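Local coordinates for IPT/TIG domain-containing protein BACOVA_02650 (Bacteroides ovatus, PDB 5E7G), which binds xyloglucan at the bacterial cell surface and probably holds it there before its transport into the periplasm for degradation, at residues H97-A102 with E182-S187; G298-V303 with K333-N338; Y112-G117 with L167-N172. All coordinates share one frame; numbering follows the deposited sequence.

Interaction 1: residues H97-A102 with E182-S187; sequences HVLSPA and ECYTSS
His97 and Tyr184 lie face to face, ring centroids 3.8 Å apart and planes within 9° of parallel, and this stack is the tight part of the contact. Tyr184 CE1 sits over the middle of the imidazole, while His97 NE2 covers the centre of the phenol. With CG anti to the backbone N in both (chi1 -170° and -175°), the two side chains come in from opposite directions and overlap. Leu99 closes the phenol edge, its CD2 methyl 3.7 Å from Tyr184 CE1; a branched aliphatic residue suits this spot beside an aromatic rim.

The other half is looser and wetter. Thr185 OG1 donates to Ser100 O at 2.8 Å, approaching from above the carbonyl plane, and a water spans the same OG1 and Ser100 N. Threonine serves twice here, since its CG2 rests 4.0 Å from Ala102 CA. Ala102, exposed, also brings its CB methyl to 3.4 Å from Ser186 OG.

Tyr184 OH is hydrogen-bonded to Asp23, and His97 NE2 weakly to Glu129. The turn between strands 178-183 and 187-193 thus abuts the small parallel pair 23-24 and 97-98, with strand 130-136 flanking Tyr184.

Interaction 2: residues G298-V303 with K333-N338; sequences GDCSFV and KQSYSN
Gly298 and Asp299 pass beside Lys333 to Ser335 where a beta-arch of the xyloglucan-binding domain leads from strand 294-297 in one antiparallel sheet to strand 301-303 in the other.

Two hydrogen bonds join Asp299 to Gln334. The backbone N of Gln334 donates to Asp299 O at 3.0 Å, from well above the carbonyl plane; Asp299 N gives an almost straight bond (168°) to Gln334 OE1. Glutamine has the length and amide oxygen for this, its chain bent at chi2 (-69°) and folded back to Asp299 N. That side chain lies about 6 Å from a bound xylose.

Electrostatics are indirect: Asp299 OD2 and Lys333 NZ stand 5.0 Å apart, and NZ bonds to Thr322 O instead. An alanine at Lys333 would probably leave Thr322 O without this donor and Asp299 OD2 without the methylenes packed beside it.

Van der Waals contacts do the rest. Extended Lys333 runs its methylenes along Asp299, with CG 3.5 Å from OD2. Gly298 must be glycine: a CB would clash with Gln334 O and the preceding carbonyl oxygen. Cys300 SG meets Ser335 CB at 4.0 Å, and Ser335 OG, bonded to His295, lies at the Phe302 ring edge, 4.1 Å from CZ.

Interaction 3: residues Y112-G117 with L167-N172; sequences YPIKPG and LTAPAN
Pro116 leans its ring on the backbone of Pro170 and Ala171. Beginning at CB, the ring first meets Pro170 O, 3.3 Å away, and then Ala171 CA at 3.8 Å. One atom further, at the outer tip, CG remains beside the same oxygen (3.5 Å) and also nears the backbone N of Asn172, 4.1 Å off. Here the carbons of the proline ring rest on peptide groups, and proline suits the place because its compact ring can lie against the extended chain at Pro170 and Ala171 while fixing its own phi.

That fixed phi also serves the turn. Pro116 and Gly117 have the backbone angles of the two central residues of a type II beta turn, in a loop that links strands 104-109 and 119-125 of the second IPT/TIG domain, an immunoglobulin-like fold. The second central position has positive phi (98°), where a CB would be jammed against the preceding carbonyl oxygen, hence glycine. Its N, placed by the turn, donates to Ala169 O at 2.8 Å, tilted 29° from the carbonyl plane, just past the end of strand 164-168.

On the side of Ile114 the contact becomes apolar and buried. Ile114 CG2, set anti to the backbone N, meets Ala169 CB at 3.7 Å, and Met120 of strand 119-125 touches both side chains. The single methyl of Ala169 meets that isoleucine branch and, close beside it, Lys115 O, 3.8 Å from CB.

How the interactions relate
From the N terminus, the chain pairs strand 23-24 with 97-98 and then opens interaction 1 at 97-102. Strand 104-109 follows, and the loop 112-117 opens interaction 3, which closes at 167-172. Strand 178-183 leads to 182-187, where interaction 1 closes, so interaction 3 is nested inside it; their centres are 27 Å apart. Interaction 1 ties the small parallel pair 23-24 and 97-98 to the turn between strands 178-183 and 187-193, whereas interaction 3 joins the loop between strands 104-109 and 119-125 to the end of strand 164-168, within the second IPT/TIG domain. Further along, interaction 2 closes a separate, shorter loop in the xyloglucan-binding domain, its centre 76 Å from that of interaction 1.

Interaction 1: residues H97-A102 with E182-S187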
ATOM      1  N   HIS A  97      22.043  15.432  35.176  1.00 59.21           N
ATOM      2  CA  HIS A  97      21.312  14.496  34.331  1.00 48.28           C
ATOM      3  C   HIS A  97      21.885  14.443  32.923  1.00 51.88           C
ATOM      4  O   HIS A  97      21.732  15.387  32.149  1.00 54.55           O
ATOM      5  CB  HIS A  97      19.837  14.887  34.276  1.00 52.84           C
ATOM      6  CG  HIS A  97      18.968  13.859  33.631  1.00 50.27           C
ATOM      7  ND1 HIS A  97      18.957  13.640  32.272  1.00 52.76           N
ATOM      8  CD2 HIS A  97      18.084  12.983  34.160  1.00 57.63           C
ATOM      9  CE1 HIS A  97      18.099  12.678  31.990  1.00 51.47           C
ATOM     10  NE2 HIS A  97      17.556  12.262  33.118  1.00 56.47           N
ATOM     11  N   VAL A  98      22.544  13.335  32.595  1.00 47.81           N
ATOM     12  CA  VAL A  98      23.040  13.126  31.244  1.00 46.07           C
ATOM     13  C   VAL A  98      21.880  12.617  30.380  1.00 57.83           C
ATOM     14  O   VAL A  98      21.301  11.558  30.652  1.00 50.93           O
ATOM     15  CB  VAL A  98      24.218  12.136  31.205  1.00 49.12           C
ATOM     16  CG1 VAL A  98      24.801  12.063  29.804  1.00 46.61           C
ATOM     17  CG2 VAL A  98      25.295  12.543  32.195  1.00 47.36           C
ATOM     18  N   LEU A  99      21.549  13.382  29.343  1.00 55.11           N
ATOM     19  CA  LEU A  99      20.339  13.163  28.550  1.00 54.14           C
ATOM     20  C   LEU A  99      20.406  11.946  27.642  1.00 54.36           C
ATOM     21  O   LEU A  99      21.379  11.754  26.910  1.00 57.67           O
ATOM     22  CB  LEU A  99      20.050  14.392  27.689  1.00 56.72           C
ATOM     23  CG  LEU A  99      19.742  15.687  28.436  1.00 53.92           C
ATOM     24  CD1 LEU A  99      19.768  16.854  27.474  1.00 57.31           C
ATOM     25  CD2 LEU A  99      18.398  15.591  29.128  1.00 57.65           C
ATOM     26  N   SER A 100      19.353  11.136  27.682  1.00 55.08           N
ATOM     27  CA  SER A 100      19.209  10.030  26.747  1.00 52.41           C
ATOM     28  C   SER A 100      18.742  10.552  25.389  1.00 48.73           C
ATOM     29  O   SER A 100      18.213  11.659  25.295  1.00 47.07           O
ATOM     30  CB  SER A 100      18.221   9.000  27.288  1.00 52.54           C
ATOM     31  OG  SER A 100      18.756   8.346  28.419  1.00 52.28           O
ATOM     32  N   PRO A 101      18.936   9.753  24.329  1.00 51.35           N
ATOM     33  CA  PRO A 101      18.453  10.158  23.002  1.00 50.49           C
ATOM     34  C   PRO A 101      16.928  10.316  22.963  1.00 47.33           C
ATOM     35  O   PRO A 101      16.211   9.650  23.717  1.00 43.78           O
ATOM     36  CB  PRO A 101      18.904   9.008  22.088  1.00 53.32           C
ATOM     37  CG  PRO A 101      19.924   8.238  22.876  1.00 48.07           C
ATOM     38  CD  PRO A 101      19.561   8.418  24.310  1.00 53.88           C
ATOM     39  N   ALA A 102      16.445  11.185  22.084  1.00 50.21           N
ATOM     40  CA  ALA A 102      15.017  11.477  21.997  1.00 50.64           C
ATOM     41  C   ALA A 102      14.223  10.264  21.499  1.00 53.92           C
ATOM     42  O   ALA A 102      14.688   9.533  20.626  1.00 53.32           O
ATOM     43  CB  ALA A 102      14.783  12.657  21.081  1.00 43.57           C
ATOM     44  N   GLU A 182       5.489  10.546  26.207  1.00 59.23           N
ATOM     45  CA  GLU A 182       6.147  11.660  26.874  1.00 63.82           C
ATOM     46  C   GLU A 182       7.355  11.171  27.671  1.00 64.68           C
ATOM     47  O   GLU A 182       7.202  10.441  28.653  1.00 52.42           O
ATOM     48  CB  GLU A 182       5.149  12.373  27.785  1.00 64.57           C
ATOM     49  CG  GLU A 182       5.468  13.817  28.078  1.00 64.93           C
ATOM     50  CD  GLU A 182       4.265  14.561  28.624  1.00 71.83           C
ATOM     51  OE1 GLU A 182       3.858  15.571  28.008  1.00 80.67           O
ATOM     52  OE2 GLU A 182       3.718  14.128  29.660  1.00 70.45           O
ATOM     53  N   CYS A 183       8.548  11.565  27.234  1.00 59.29           N
ATOM     54  CA  CYS A 183       9.788  11.184  27.910  1.00 58.57           C
ATOM     55  C   CYS A 183      10.471  12.406  28.509  1.00 55.71           C
ATOM     56  O   CYS A 183      10.094  13.542  28.221  1.00 62.86           O
ATOM     57  CB  CYS A 183      10.736  10.472  26.941  1.00 49.95           C
ATOM     58  SG  CYS A 183      10.130   8.880  26.349  1.00 57.77           S
ATOM     59  N   TYR A 184      11.471  12.160  29.351  1.00 55.22           N
ATOM     60  CA  TYR A 184      12.246  13.225  29.983  1.00 56.24           C
ATOM     61  C   TYR A 184      12.894  14.126  28.936  1.00 56.60           C
ATOM     62  O   TYR A 184      12.807  15.351  29.023  1.00 59.94           O
ATOM     63  CB  TYR A 184      13.315  12.620  30.898  1.00 58.31           C
ATOM     64  CG  TYR A 184      14.120  13.621  31.702  1.00 54.74           C
ATOM     65  CD1 TYR A 184      15.148  14.350  31.116  1.00 55.76           C
ATOM     66  CD2 TYR A 184      13.869  13.812  33.055  1.00 57.76           C
ATOM     67  CE1 TYR A 184      15.890  15.259  31.848  1.00 58.98           C
ATOM     68  CE2 TYR A 184      14.609  14.715  33.797  1.00 62.24           C
ATOM     69  CZ  TYR A 184      15.618  15.437  33.186  1.00 61.79           C
ATOM     70  OH  TYR A 184      16.359  16.339  33.918  1.00 53.07           O
ATOM     71  N   THR A 185      13.540  13.513  27.950  1.00 57.23           N
ATOM     72  CA  THR A 185      14.274  14.254  26.927  1.00 52.47           C
ATOM     73  C   THR A 185      13.332  15.058  26.040  1.00 56.28           C
ATOM     74  O   THR A 185      13.603  16.214  25.727  1.00 56.77           O
ATOM     75  CB  THR A 185      15.117  13.303  26.042  1.00 57.60           C
ATOM     76  OG1 THR A 185      16.098  12.641  26.848  1.00 61.94           O
ATOM     77  CG2 THR A 185      15.833  14.065  24.927  1.00 48.59           C
ATOM     78  N   SER A 186      12.228  14.430  25.641  1.00 62.20           N
ATOM     79  CA  SER A 186      11.243  15.049  24.756  1.00 53.07           C
ATOM     80  C   SER A 186      10.045  14.106  24.591  1.00 54.23           C
ATOM     81  O   SER A 186       9.932  13.107  25.299  1.00 55.19           O
ATOM     82  CB  SER A 186      11.857  15.375  23.390  1.00 49.30           C
ATOM     83  OG  SER A 186      12.314  14.197  22.750  1.00 60.37           O
ATOM     84  N   SER A 187       9.162  14.424  23.652  1.00 48.67           N
ATOM     85  CA  SER A 187       7.972  13.618  23.406  1.00 49.63           C
ATOM     86  C   SER A 187       7.920  13.135  21.965  1.00 49.83           C
ATOM     87  O   SER A 187       8.400  13.815  21.060  1.00 53.99           O
ATOM     88  CB  SER A 187       6.723  14.424  23.730  1.00 51.21           C
ATOM     89  OG  SER A 187       6.804  14.938  25.044  1.00 68.10           O
TER
HETATM   90  O   HOH W   1      17.085  11.963  29.091  1.00 49.18           O

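Interaction 2: residues G298-V303 with K333-N338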
ATOM      1  N   GLY A 298     -15.808 -14.754 -41.814  1.00 43.27           N
ATOM      2  CA  GLY A 298     -14.634 -15.422 -41.280  1.00 47.42           C
ATOM      3  C   GLY A 298     -14.934 -16.823 -40.780  1.00 53.82           C
ATOM      4  O   GLY A 298     -16.064 -17.129 -40.395  1.00 46.79           O
ATOM      5  N   ASP A 299     -13.908 -17.670 -40.787  1.00 55.22           N
ATOM      6  CA  ASP A 299     -14.016 -19.029 -40.279  1.00 54.79           C
ATOM      7  C   ASP A 299     -13.811 -19.034 -38.764  1.00 57.04           C
ATOM      8  O   ASP A 299     -12.678 -19.011 -38.279  1.00 53.82           O
ATOM      9  CB  ASP A 299     -12.997 -19.942 -40.966  1.00 51.27           C
ATOM     10  CG  ASP A 299     -13.137 -21.401 -40.547  1.00 61.99           C
ATOM     11  OD1 ASP A 299     -14.227 -21.793 -40.080  1.00 62.62           O
ATOM     12  OD2 ASP A 299     -12.152 -22.159 -40.691  1.00 67.18           O
ATOM     13  N   CYS A 300     -14.919 -19.043 -38.030  1.00 51.21           N
ATOM     14  CA  CYS A 300     -14.895 -19.057 -36.572  1.00 52.83           C
ATOM     15  C   CYS A 300     -16.221 -19.613 -36.056  1.00 52.30           C
ATOM     16  O   CYS A 300     -16.996 -20.192 -36.817  1.00 57.39           O
ATOM     17  CB  CYS A 300     -14.642 -17.649 -36.019  1.00 43.06           C
ATOM     18  SG  CYS A 300     -15.905 -16.441 -36.458  1.00 57.14           S
ATOM     19  N   SER A 301     -16.478 -19.443 -34.763  1.00 49.68           N
ATOM     20  CA  SER A 301     -17.759 -19.836 -34.183  1.00 57.20           C
ATOM     21  C   SER A 301     -18.265 -18.777 -33.212  1.00 50.06           C
ATOM     22  O   SER A 301     -17.507 -17.914 -32.759  1.00 49.80           O
ATOM     23  CB  SER A 301     -17.631 -21.187 -33.476  1.00 52.96           C
ATOM     24  OG  SER A 301     -16.602 -21.145 -32.506  1.00 54.12           O
ATOM     25  N   PHE A 302     -19.562 -18.836 -32.929  1.00 49.52           N
ATOM     26  CA  PHE A 302     -20.196 -17.941 -31.964  1.00 58.80           C
ATOM     27  C   PHE A 302     -21.112 -18.737 -31.022  1.00 57.59           C
ATOM     28  O   PHE A 302     -22.017 -19.448 -31.461  1.00 49.25           O
ATOM     29  CB  PHE A 302     -20.968 -16.837 -32.683  1.00 51.94           C
ATOM     30  CG  PHE A 302     -20.085 -15.875 -33.419  1.00 53.18           C
ATOM     31  CD1 PHE A 302     -19.431 -14.858 -32.744  1.00 45.07           C
ATOM     32  CD2 PHE A 302     -19.899 -15.992 -34.783  1.00 47.99           C
ATOM     33  CE1 PHE A 302     -18.613 -13.981 -33.418  1.00 50.52           C
ATOM     34  CE2 PHE A 302     -19.078 -15.115 -35.461  1.00 44.72           C
ATOM     35  CZ  PHE A 302     -18.436 -14.111 -34.779  1.00 45.70           C
ATOM     36  N   VAL A 303     -20.857 -18.599 -29.725  1.00 54.43           N
ATOM     37  CA  VAL A 303     -21.452 -19.459 -28.714  1.00 46.60           C
ATOM     38  C   VAL A 303     -22.127 -18.634 -27.634  1.00 45.84           C
ATOM     39  O   VAL A 303     -21.659 -17.548 -27.286  1.00 49.73           O
ATOM     40  CB  VAL A 303     -20.383 -20.369 -28.063  1.00 47.84           C
ATOM     41  CG1 VAL A 303     -21.009 -21.317 -27.056  1.00 74.90           C
ATOM     42  CG2 VAL A 303     -19.639 -21.160 -29.128  1.00 59.46           C
ATOM     43  N   LYS A 333      -8.106 -19.582 -38.806  1.00 53.33           N
ATOM     44  CA  LYS A 333      -9.429 -19.130 -38.387  1.00 55.51           C
ATOM     45  C   LYS A 333      -9.382 -17.674 -37.937  1.00 49.39           C
ATOM     46  O   LYS A 333      -8.372 -17.207 -37.397  1.00 41.81           O
ATOM     47  CB  LYS A 333      -9.969 -20.028 -37.265  1.00 52.29           C
ATOM     48  CG  LYS A 333     -10.391 -21.406 -37.754  1.00 57.29           C
ATOM     49  CD  LYS A 333     -11.044 -22.231 -36.664  1.00 53.59           C
ATOM     50  CE  LYS A 333     -11.639 -23.507 -37.245  1.00 57.77           C
ATOM     51  NZ  LYS A 333     -12.225 -24.393 -36.199  1.00 61.98           N
ATOM     52  N   GLN A 334     -10.476 -16.958 -38.167  1.00 40.42           N
ATOM     53  CA  GLN A 334     -10.496 -15.532 -37.904  1.00 41.91           C
ATOM     54  C   GLN A 334     -11.909 -14.971 -37.900  1.00 44.41           C
ATOM     55  O   GLN A 334     -12.848 -15.621 -38.366  1.00 43.02           O
ATOM     56  CB  GLN A 334      -9.643 -14.793 -38.954  1.00 51.50           C
ATOM     57  CG  GLN A 334     -10.197 -14.855 -40.393  1.00 40.69           C
ATOM     58  CD  GLN A 334     -10.113 -16.243 -41.005  1.00 50.37           C
ATOM     59  OE1 GLN A 334     -11.105 -16.776 -41.508  1.00 44.95           O
ATOM     60  NE2 GLN A 334      -8.923 -16.835 -40.972  1.00 49.57           N
ATOM     61  N   SER A 335     -12.044 -13.759 -37.369  1.00 42.37           N
ATOM     62  CA  SER A 335     -13.300 -13.018 -37.408  1.00 42.81           C
ATOM     63  C   SER A 335     -13.068 -11.585 -37.872  1.00 46.12           C
ATOM     64  O   SER A 335     -12.321 -10.836 -37.239  1.00 39.69           O
ATOM     65  CB  SER A 335     -13.971 -13.002 -36.037  1.00 46.24           C
ATOM     66  OG  SER A 335     -15.043 -12.069 -36.006  1.00 41.77           O
ATOM     67  N   TYR A 336     -13.717 -11.223 -38.975  1.00 43.11           N
ATOM     68  CA  TYR A 336     -13.687  -9.864 -39.505  1.00 44.65           C
ATOM     69  C   TYR A 336     -14.998  -9.200 -39.128  1.00 45.08           C
ATOM     70  O   TYR A 336     -16.055  -9.596 -39.620  1.00 51.57           O
ATOM     71  CB  TYR A 336     -13.488  -9.871 -41.030  1.00 50.61           C
ATOM     72  CG  TYR A 336     -13.328  -8.504 -41.671  1.00 42.73           C
ATOM     73  CD1 TYR A 336     -14.367  -7.585 -41.658  1.00 48.95           C
ATOM     74  CD2 TYR A 336     -12.143  -8.144 -42.311  1.00 55.22           C
ATOM     75  CE1 TYR A 336     -14.237  -6.344 -42.237  1.00 48.06           C
ATOM     76  CE2 TYR A 336     -12.003  -6.895 -42.905  1.00 51.34           C
ATOM     77  CZ  TYR A 336     -13.059  -6.001 -42.861  1.00 50.42           C
ATOM     78  OH  TYR A 336     -12.955  -4.758 -43.431  1.00 48.29           O
ATOM     79  N   SER A 337     -14.932  -8.196 -38.259  1.00 42.77           N
ATOM     80  CA  SER A 337     -16.139  -7.567 -37.732  1.00 51.48           C
ATOM     81  C   SER A 337     -16.173  -6.063 -37.969  1.00 48.93           C
ATOM     82  O   SER A 337     -15.160  -5.448 -38.306  1.00 48.36           O
ATOM     83  CB  SER A 337     -16.265  -7.859 -36.232  1.00 48.13           C
ATOM     84  OG  SER A 337     -16.336  -9.258 -35.996  1.00 50.25           O
ATOM     85  N   ASN A 338     -17.362  -5.492 -37.810  1.00 48.88           N
ATOM     86  CA  ASN A 338     -17.536  -4.049 -37.760  1.00 41.97           C
ATOM     87  C   ASN A 338     -17.706  -3.585 -36.327  1.00 48.14           C
ATOM     88  O   ASN A 338     -18.661  -3.967 -35.648  1.00 47.88           O
ATOM     89  CB  ASN A 338     -18.744  -3.617 -38.586  1.00 44.11           C
ATOM     90  CG  ASN A 338     -18.406  -3.436 -40.050  1.00 55.65           C
ATOM     91  OD1 ASN A 338     -17.422  -2.771 -40.392  1.00 58.86           O
ATOM     92  ND2 ASN A 338     -19.203  -4.041 -40.922  1.00 49.75           N
TER

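Interaction 3: residues Y112-G117 with L167-N172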
ATOM      1  N   TYR A 112      -7.522  -4.000  14.920  1.00 57.80           N
ATOM      2  CA  TYR A 112      -8.616  -3.051  14.766  1.00 54.49           C
ATOM      3  C   TYR A 112      -9.942  -3.783  14.589  1.00 48.09           C
ATOM      4  O   TYR A 112      -9.982  -4.873  14.019  1.00 54.94           O
ATOM      5  CB  TYR A 112      -8.362  -2.123  13.577  1.00 53.40           C
ATOM      6  CG  TYR A 112      -7.157  -1.238  13.758  1.00 52.93           C
ATOM      7  CD1 TYR A 112      -7.217  -0.109  14.562  1.00 54.00           C
ATOM      8  CD2 TYR A 112      -5.957  -1.531  13.126  1.00 59.51           C
ATOM      9  CE1 TYR A 112      -6.112   0.706  14.732  1.00 59.88           C
ATOM     10  CE2 TYR A 112      -4.843  -0.718  13.290  1.00 48.53           C
ATOM     11  CZ  TYR A 112      -4.929   0.396  14.095  1.00 47.39           C
ATOM     12  OH  TYR A 112      -3.834   1.207  14.269  1.00 49.07           O
ATOM     13  N   PRO A 113     -11.041  -3.192  15.086  1.00 56.08           N
ATOM     14  CA  PRO A 113     -11.076  -1.898  15.782  1.00 53.60           C
ATOM     15  C   PRO A 113     -10.596  -2.010  17.231  1.00 59.38           C
ATOM     16  O   PRO A 113     -10.747  -3.066  17.853  1.00 58.62           O
ATOM     17  CB  PRO A 113     -12.552  -1.515  15.721  1.00 48.00           C
ATOM     18  CG  PRO A 113     -13.267  -2.843  15.783  1.00 54.26           C
ATOM     19  CD  PRO A 113     -12.364  -3.850  15.088  1.00 57.23           C
ATOM     20  N   ILE A 114     -10.020  -0.934  17.758  1.00 55.13           N
ATOM     21  CA  ILE A 114      -9.571  -0.919  19.144  1.00 58.29           C
ATOM     22  C   ILE A 114     -10.716  -0.519  20.065  1.00 58.04           C
ATOM     23  O   ILE A 114     -11.228   0.598  19.982  1.00 56.55           O
ATOM     24  CB  ILE A 114      -8.403   0.053  19.365  1.00 61.89           C
ATOM     25  CG1 ILE A 114      -7.237  -0.269  18.424  1.00 54.56           C
ATOM     26  CG2 ILE A 114      -7.940  -0.013  20.819  1.00 61.80           C
ATOM     27  CD1 ILE A 114      -6.203   0.841  18.340  1.00 54.15           C
ATOM     28  N   LYS A 115     -11.104  -1.438  20.944  1.00 57.05           N
ATOM     29  CA  LYS A 115     -12.134  -1.169  21.939  1.00 69.30           C
ATOM     30  C   LYS A 115     -11.479  -0.883  23.293  1.00 68.89           C
ATOM     31  O   LYS A 115     -10.396  -1.404  23.575  1.00 63.74           O
ATOM     32  CB  LYS A 115     -13.093  -2.353  22.048  1.00 61.72           C
ATOM     33  CG  LYS A 115     -13.770  -2.707  20.734  1.00 67.08           C
ATOM     34  CD  LYS A 115     -14.742  -3.864  20.907  1.00 82.36           C
ATOM     35  CE  LYS A 115     -15.636  -4.037  19.680  1.00 85.96           C
ATOM     36  NZ  LYS A 115     -16.786  -4.954  19.951  1.00 91.08           N
ATOM     37  N   PRO A 116     -12.119  -0.048  24.128  1.00 66.42           N
ATOM     38  CA  PRO A 116     -11.570   0.230  25.461  1.00 59.28           C
ATOM     39  C   PRO A 116     -11.189  -1.034  26.213  1.00 55.21           C
ATOM     40  O   PRO A 116     -12.000  -1.954  26.317  1.00 53.01           O
ATOM     41  CB  PRO A 116     -12.713   0.960  26.155  1.00 51.36           C
ATOM     42  CG  PRO A 116     -13.385   1.693  25.046  1.00 63.73           C
ATOM     43  CD  PRO A 116     -13.322   0.763  23.860  1.00 63.53           C
ATOM     44  N   GLY A 117      -9.952  -1.081  26.701  1.00 52.72           N
ATOM     45  CA  GLY A 117      -9.454  -2.244  27.412  1.00 56.63           C
ATOM     46  C   GLY A 117      -8.631  -3.174  26.540  1.00 59.35           C
ATOM     47  O   GLY A 117      -7.951  -4.071  27.044  1.00 46.14           O
ATOM     48  N   LEU A 167       0.377  -1.320  25.994  1.00 56.81           N
ATOM     49  CA  LEU A 167      -0.568  -0.562  26.805  1.00 57.66           C
ATOM     50  C   LEU A 167      -2.014  -1.023  26.578  1.00 65.17           C
ATOM     51  O   LEU A 167      -2.307  -1.745  25.622  1.00 59.34           O
ATOM     52  CB  LEU A 167      -0.423   0.936  26.508  1.00 54.69           C
ATOM     53  CG  LEU A 167      -0.734   1.413  25.089  1.00 57.35           C
ATOM     54  CD1 LEU A 167      -2.218   1.723  24.927  1.00 62.06           C
ATOM     55  CD2 LEU A 167       0.103   2.638  24.736  1.00 48.26           C
ATOM     56  N   THR A 168      -2.907  -0.613  27.477  1.00 60.86           N
ATOM     57  CA  THR A 168      -4.327  -0.923  27.351  1.00 59.54           C
ATOM     58  C   THR A 168      -5.090   0.358  27.025  1.00 56.21           C
ATOM     59  O   THR A 168      -4.754   1.439  27.516  1.00 46.96           O
ATOM     60  CB  THR A 168      -4.895  -1.574  28.640  1.00 63.54           C
ATOM     61  OG1 THR A 168      -4.979  -0.597  29.685  1.00 65.57           O
ATOM     62  CG2 THR A 168      -4.011  -2.737  29.086  1.00 56.45           C
ATOM     63  N   ALA A 169      -6.107   0.224  26.178  1.00 55.25           N
ATOM     64  CA  ALA A 169      -6.845   1.371  25.666  1.00 59.64           C
ATOM     65  C   ALA A 169      -7.806   1.939  26.712  1.00 56.44           C
ATOM     66  O   ALA A 169      -8.518   1.183  27.375  1.00 52.73           O
ATOM     67  CB  ALA A 169      -7.612   0.979  24.420  1.00 56.50           C
ATOM     68  N   PRO A 170      -7.850   3.274  26.845  1.00 52.96           N
ATOM     69  CA  PRO A 170      -8.748   3.902  27.821  1.00 64.56           C
ATOM     70  C   PRO A 170     -10.225   3.786  27.443  1.00 71.78           C
ATOM     71  O   PRO A 170     -10.544   3.389  26.323  1.00 71.10           O
ATOM     72  CB  PRO A 170      -8.304   5.368  27.813  1.00 62.42           C
ATOM     73  CG  PRO A 170      -7.720   5.580  26.469  1.00 65.31           C
ATOM     74  CD  PRO A 170      -7.084   4.274  26.080  1.00 61.20           C
ATOM     75  N   ALA A 171     -11.106   4.115  28.385  1.00 77.51           N
ATOM     76  CA  ALA A 171     -12.536   4.214  28.109  1.00 68.24           C
ATOM     77  C   ALA A 171     -12.804   5.488  27.325  1.00 67.72           C
ATOM     78  O   ALA A 171     -12.033   6.445  27.413  1.00 65.49           O
ATOM     79  CB  ALA A 171     -13.334   4.206  29.397  1.00 69.18           C
ATOM     80  N   ASN A 172     -13.891   5.499  26.560  1.00 70.77           N
ATOM     81  CA  ASN A 172     -14.276   6.688  25.807  1.00 75.17           C
ATOM     82  C   ASN A 172     -13.196   7.055  24.784  1.00 73.03           C
ATOM     83  O   ASN A 172     -12.779   8.213  24.690  1.00 67.82           O
ATOM     84  CB  ASN A 172     -14.532   7.854  26.771  1.00 74.35           C
ATOM     85  CG  ASN A 172     -15.369   8.957  26.152  1.00 87.63           C
ATOM     86  OD1 ASN A 172     -16.391   8.696  25.515  1.00 90.09           O
ATOM     87  ND2 ASN A 172     -14.937  10.202  26.338  1.00 81.50           N
TER